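Local coordinates for probable 2-dehydro-3-deoxygalactonokinase DgoK1 (Sinorhizobium meliloti, PDB 3T69), which probably phosphorylates 2-dehydro-3-deoxy-D-galactonate with ATP, a step in galactose breakdown by the DeLey-Doudoroff pathway, at residues R76-P88 with R97-L111. Residues are numbered along the deposited sequence; the frame is centred on the assembly and turned at random.
With SO4 (sulfate ion), chain E; SO4 (sulfate ion), chain F.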
# COMPACT_ATOMS: atom_id res chain seq x y z
N ARG B 76 0.88 23.40 -4.76
CA ARG B 76 2.32 23.84 -4.74
C ARG B 76 3.14 23.38 -5.97
O ARG B 76 3.98 24.11 -6.46
CB ARG B 76 3.02 23.25 -3.51
CG ARG B 76 2.88 24.02 -2.23
CD ARG B 76 2.75 23.11 -1.00
NE ARG B 76 3.82 22.14 -0.78
CZ ARG B 76 4.45 21.99 0.40
NH1 ARG B 76 4.11 22.76 1.42
NH2 ARG B 76 5.39 21.04 0.57
N GLN B 77 2.91 22.14 -6.41
CA GLN B 77 3.71 21.50 -7.48
C GLN B 77 2.95 21.65 -8.80
O GLN B 77 3.01 20.76 -9.69
CB GLN B 77 3.89 20.00 -7.20
CG GLN B 77 3.75 19.57 -5.73
CD GLN B 77 2.25 19.42 -5.24
OE1 GLN B 77 1.54 18.44 -5.57
NE2 GLN B 77 1.81 20.39 -4.40
N GLY B 78 2.22 22.76 -8.91
CA GLY B 78 1.31 22.97 -10.00
C GLY B 78 1.50 24.33 -10.61
O GLY B 78 2.58 24.91 -10.52
N TRP B 79 0.44 24.84 -11.22
CA TRP B 79 0.51 26.14 -11.87
C TRP B 79 0.82 27.30 -10.94
O TRP B 79 1.78 28.02 -11.15
CB TRP B 79 -0.77 26.45 -12.64
CG TRP B 79 -0.53 27.46 -13.76
CD1 TRP B 79 0.61 28.20 -13.98
CD2 TRP B 79 -1.46 27.84 -14.80
NE1 TRP B 79 0.45 28.99 -15.10
CE2 TRP B 79 -0.81 28.79 -15.62
CE3 TRP B 79 -2.78 27.46 -15.12
CZ2 TRP B 79 -1.43 29.38 -16.71
CZ3 TRP B 79 -3.38 28.03 -16.23
CH2 TRP B 79 -2.71 28.98 -17.01
N LYS B 80 -0.02 27.51 -9.94
CA LYS B 80 0.19 28.53 -8.94
C LYS B 80 -0.56 28.10 -7.70
O LYS B 80 -1.67 27.60 -7.80
CB LYS B 80 -0.33 29.87 -9.42
CG LYS B 80 0.09 30.99 -8.52
CD LYS B 80 -0.18 32.31 -9.14
CE LYS B 80 -0.02 33.41 -8.13
NZ LYS B 80 -0.68 34.61 -8.67
N GLU B 81 0.06 28.25 -6.53
CA GLU B 81 -0.57 27.80 -5.31
C GLU B 81 -1.88 28.59 -5.09
O GLU B 81 -1.87 29.81 -4.94
CB GLU B 81 0.42 27.88 -4.11
CG GLU B 81 -0.25 27.97 -2.73
CD GLU B 81 0.52 27.29 -1.57
OE1 GLU B 81 -0.09 27.22 -0.45
OE2 GLU B 81 1.69 26.83 -1.76
N ALA B 82 -3.01 27.90 -5.14
CA ALA B 82 -4.30 28.49 -4.75
C ALA B 82 -4.37 28.23 -3.26
O ALA B 82 -3.53 27.56 -2.71
CB ALA B 82 -5.43 27.78 -5.50
N GLY B 83 -5.31 28.74 -2.52
CA GLY B 83 -5.12 28.43 -1.09
C GLY B 83 -5.86 27.20 -0.65
O GLY B 83 -6.07 26.26 -1.42
N TYR B 84 -6.30 27.24 0.60
CA TYR B 84 -7.22 26.25 1.11
C TYR B 84 -8.10 27.07 2.01
O TYR B 84 -7.64 28.01 2.67
CB TYR B 84 -6.52 25.25 2.02
CG TYR B 84 -5.67 24.18 1.40
CD1 TYR B 84 -4.32 24.07 1.75
CD2 TYR B 84 -6.23 23.23 0.54
CE1 TYR B 84 -3.51 23.05 1.20
CE2 TYR B 84 -5.44 22.22 -0.01
CZ TYR B 84 -4.08 22.12 0.32
OH TYR B 84 -3.33 21.09 -0.22
N ILE B 85 -9.37 26.71 2.07
CA ILE B 85 -10.23 27.33 3.04
C ILE B 85 -10.38 26.23 4.05
O ILE B 85 -10.55 25.03 3.72
CB ILE B 85 -11.63 27.73 2.45
CG1 ILE B 85 -11.51 28.80 1.37
CG2 ILE B 85 -12.60 28.18 3.55
CD1 ILE B 85 -12.79 28.89 0.43
N GLU B 86 -10.33 26.64 5.30
CA GLU B 86 -10.33 25.67 6.33
C GLU B 86 -11.78 25.29 6.74
O GLU B 86 -12.72 26.07 6.54
CB GLU B 86 -9.38 26.11 7.43
CG GLU B 86 -9.89 26.96 8.53
CD GLU B 86 -8.88 26.89 9.72
OE1 GLU B 86 -8.85 25.79 10.39
OE2 GLU B 86 -8.09 27.88 9.93
N THR B 87 -11.94 24.06 7.22
CA THR B 87 -13.23 23.51 7.51
C THR B 87 -13.49 23.72 8.98
O THR B 87 -12.59 23.74 9.76
CB THR B 87 -13.25 21.98 7.26
OG1 THR B 87 -12.24 21.35 8.08
CG2 THR B 87 -13.02 21.67 5.82
N PRO B 88 -14.74 23.86 9.38
CA PRO B 88 -15.92 23.87 8.53
C PRO B 88 -15.90 25.11 7.66
O PRO B 88 -15.40 26.16 8.08
CB PRO B 88 -17.08 23.93 9.53
CG PRO B 88 -16.45 23.55 10.89
CD PRO B 88 -15.08 24.16 10.79
N ARG B 97 -12.61 33.29 -2.75
CA ARG B 97 -11.20 33.08 -2.43
C ARG B 97 -10.29 32.62 -3.60
O ARG B 97 -9.12 32.26 -3.38
CB ARG B 97 -11.09 32.16 -1.21
CG ARG B 97 -10.95 32.94 0.10
CD ARG B 97 -12.26 33.34 0.66
NE ARG B 97 -12.48 34.80 0.63
CZ ARG B 97 -13.70 35.38 0.64
NH1 ARG B 97 -14.83 34.62 0.64
NH2 ARG B 97 -13.80 36.73 0.63
N ALA B 98 -10.80 32.67 -4.82
CA ALA B 98 -10.02 32.23 -5.98
C ALA B 98 -8.77 33.07 -6.25
O ALA B 98 -8.65 34.22 -5.84
CB ALA B 98 -10.88 32.17 -7.18
N THR B 99 -7.82 32.48 -6.97
CA THR B 99 -6.49 33.06 -7.13
C THR B 99 -6.23 33.34 -8.62
O THR B 99 -6.40 32.47 -9.44
CB THR B 99 -5.40 32.06 -6.55
OG1 THR B 99 -5.52 31.95 -5.12
CG2 THR B 99 -4.00 32.43 -6.93
N ALA B 100 -5.79 34.55 -8.95
CA ALA B 100 -5.58 34.89 -10.36
C ALA B 100 -4.29 34.27 -10.88
O ALA B 100 -3.33 34.11 -10.13
CB ALA B 100 -5.55 36.40 -10.54
N ILE B 101 -4.31 33.91 -12.16
CA ILE B 101 -3.09 33.72 -12.94
C ILE B 101 -2.93 34.95 -13.83
O ILE B 101 -3.83 35.28 -14.61
CB ILE B 101 -3.14 32.41 -13.76
CG1 ILE B 101 -3.38 31.27 -12.78
CG2 ILE B 101 -1.89 32.26 -14.65
CD1 ILE B 101 -2.87 30.01 -13.18
N PRO B 102 -1.82 35.68 -13.67
CA PRO B 102 -1.69 36.93 -14.41
C PRO B 102 -1.79 36.67 -15.92
O PRO B 102 -1.20 35.72 -16.42
CB PRO B 102 -0.27 37.43 -14.02
CG PRO B 102 0.01 36.79 -12.71
CD PRO B 102 -0.63 35.42 -12.82
N ASP B 103 -2.57 37.47 -16.61
CA ASP B 103 -2.65 37.40 -18.07
C ASP B 103 -3.34 38.68 -18.57
O ASP B 103 -4.35 39.10 -18.02
CB ASP B 103 -3.37 36.12 -18.55
CG ASP B 103 -3.27 35.90 -20.07
OD1 ASP B 103 -2.48 36.61 -20.74
OD2 ASP B 103 -3.98 35.04 -20.62
N VAL B 104 -2.76 39.33 -19.57
CA VAL B 104 -3.36 40.57 -20.05
C VAL B 104 -4.62 40.25 -20.91
O VAL B 104 -5.61 40.98 -20.88
CB VAL B 104 -2.30 41.48 -20.76
CG1 VAL B 104 -1.41 40.67 -21.76
CG2 VAL B 104 -2.95 42.66 -21.47
N ASP B 105 -4.57 39.12 -21.62
CA ASP B 105 -5.65 38.66 -22.50
C ASP B 105 -6.87 38.03 -21.89
O ASP B 105 -7.93 38.04 -22.53
CB ASP B 105 -5.10 37.72 -23.55
CG ASP B 105 -4.16 38.41 -24.44
OD1 ASP B 105 -3.57 37.76 -25.31
OD2 ASP B 105 -4.03 39.64 -24.24
N ARG B 106 -6.74 37.45 -20.70
CA ARG B 106 -7.90 36.83 -20.05
C ARG B 106 -7.78 36.76 -18.58
O ARG B 106 -6.67 36.74 -18.03
CB ARG B 106 -8.22 35.43 -20.55
CG ARG B 106 -7.18 34.77 -21.41
CD ARG B 106 -7.66 33.40 -21.72
NE ARG B 106 -7.39 33.05 -23.10
CZ ARG B 106 -8.33 32.87 -24.04
NH1 ARG B 106 -9.63 33.04 -23.74
NH2 ARG B 106 -7.95 32.51 -25.27
N ASP B 107 -8.97 36.75 -17.96
CA ASP B 107 -9.13 36.71 -16.54
C ASP B 107 -9.20 35.24 -16.15
O ASP B 107 -10.24 34.60 -16.28
CB ASP B 107 -10.37 37.47 -16.12
CG ASP B 107 -10.60 37.44 -14.62
OD1 ASP B 107 -10.14 36.52 -13.92
OD2 ASP B 107 -11.29 38.33 -14.10
N ILE B 108 -8.08 34.72 -15.68
CA ILE B 108 -7.90 33.31 -15.33
C ILE B 108 -7.82 33.22 -13.81
O ILE B 108 -6.92 33.80 -13.20
CB ILE B 108 -6.58 32.73 -15.94
CG1 ILE B 108 -6.49 33.02 -17.43
CG2 ILE B 108 -6.46 31.24 -15.71
CD1 ILE B 108 -5.42 32.21 -18.16
N ARG B 109 -8.76 32.49 -13.21
CA ARG B 109 -8.72 32.18 -11.79
C ARG B 109 -8.70 30.68 -11.52
O ARG B 109 -9.34 29.91 -12.24
CB ARG B 109 -9.95 32.76 -11.10
CG ARG B 109 -10.42 34.06 -11.67
CD ARG B 109 -10.11 35.18 -10.73
NE ARG B 109 -10.47 36.49 -11.26
CZ ARG B 109 -11.33 37.31 -10.67
NH1 ARG B 109 -11.93 36.96 -9.54
NH2 ARG B 109 -11.59 38.48 -11.21
N ILE B 110 -8.04 30.30 -10.43
CA ILE B 110 -8.08 28.95 -9.86
C ILE B 110 -8.71 28.97 -8.46
O ILE B 110 -8.30 29.77 -7.62
CB ILE B 110 -6.70 28.35 -9.64
CG1 ILE B 110 -5.84 28.53 -10.86
CG2 ILE B 110 -6.84 26.88 -9.25
CD1 ILE B 110 -4.76 27.47 -11.00
N LEU B 111 -9.64 28.05 -8.23
CA LEU B 111 -10.30 27.84 -6.92
C LEU B 111 -9.43 27.19 -5.81
O LEU B 111 -8.70 26.24 -6.01
CB LEU B 111 -11.60 27.03 -7.12
CG LEU B 111 -12.55 27.56 -8.23
CD1 LEU B 111 -13.76 26.66 -8.52
CD2 LEU B 111 -13.03 28.96 -7.89
S SO4 E . 5.96 19.12 -2.55
O1 SO4 E . 7.23 18.41 -2.58
O2 SO4 E . 5.67 19.54 -1.18
O3 SO4 E . 6.02 20.29 -3.42
O4 SO4 E . 4.91 18.27 -3.02
S SO4 F . -4.93 37.28 -6.41
O1 SO4 F . -3.84 36.78 -7.24
O2 SO4 F . -4.62 37.07 -5.03
O3 SO4 F . -5.24 38.67 -6.66
O4 SO4 F . -6.17 36.60 -6.78
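The loop at Lys-80 and Ala-82 runs beside Thr-99 and Ile-101 of strand 99-101, the first strand of a beta hairpin. Ala-82 CA and Thr-99 CA are the nearer pair, 5.6 Å apart; Lys-80 CA and Ile-101 CA stand 7.3 Å apart. Within 97-111, strands 99-101 and 108-110 are antiparallel, and Thr-99 and Ile-110 exchange backbone hydrogen bonds both ways. One hydrogen bond joins the two segments: Lys-80 NZ gives to Ala-100 O at 3.1 Å, with a C=O...N angle of 161°. CG of Lys-80 lies opposite its backbone N (chi1 -170°), and the extended chain beyond it carries the ammonium to that carbonyl. Ala-100 N binds a sulfate, probably from the crystallisation liquor. The Trp-79 ring packs against the Ile-101 side chain of the hairpin. Ile-101 covers one face, and Ile-101 CG2 is 3.6 Å from Trp-79 CZ2. Ile-101 CD1 is modelled too close to the ring for its exact place to be relied on. Ile-108 CD1 comes obliquely to Trp-79 CH2 at 4.4 Å. An alanine in place of Trp-79 would probably leave Ile-101 without its aromatic partner and open a gap beside it. Farther along, Ala-82 CB packs on Ile-110 CG2 at 4.1 Å, and Ile-85 CD1 meets Arg-97 CB at 4.0 Å. Phe-48 stacks on Trp-79, and His-49 meets it edge-to-face. Strand 84-86 runs parallel to strand 108-116, so the loop leading into it packs on the hairpin of its own mixed sheet, probably part of an ASKHA-type nucleotide-binding fold.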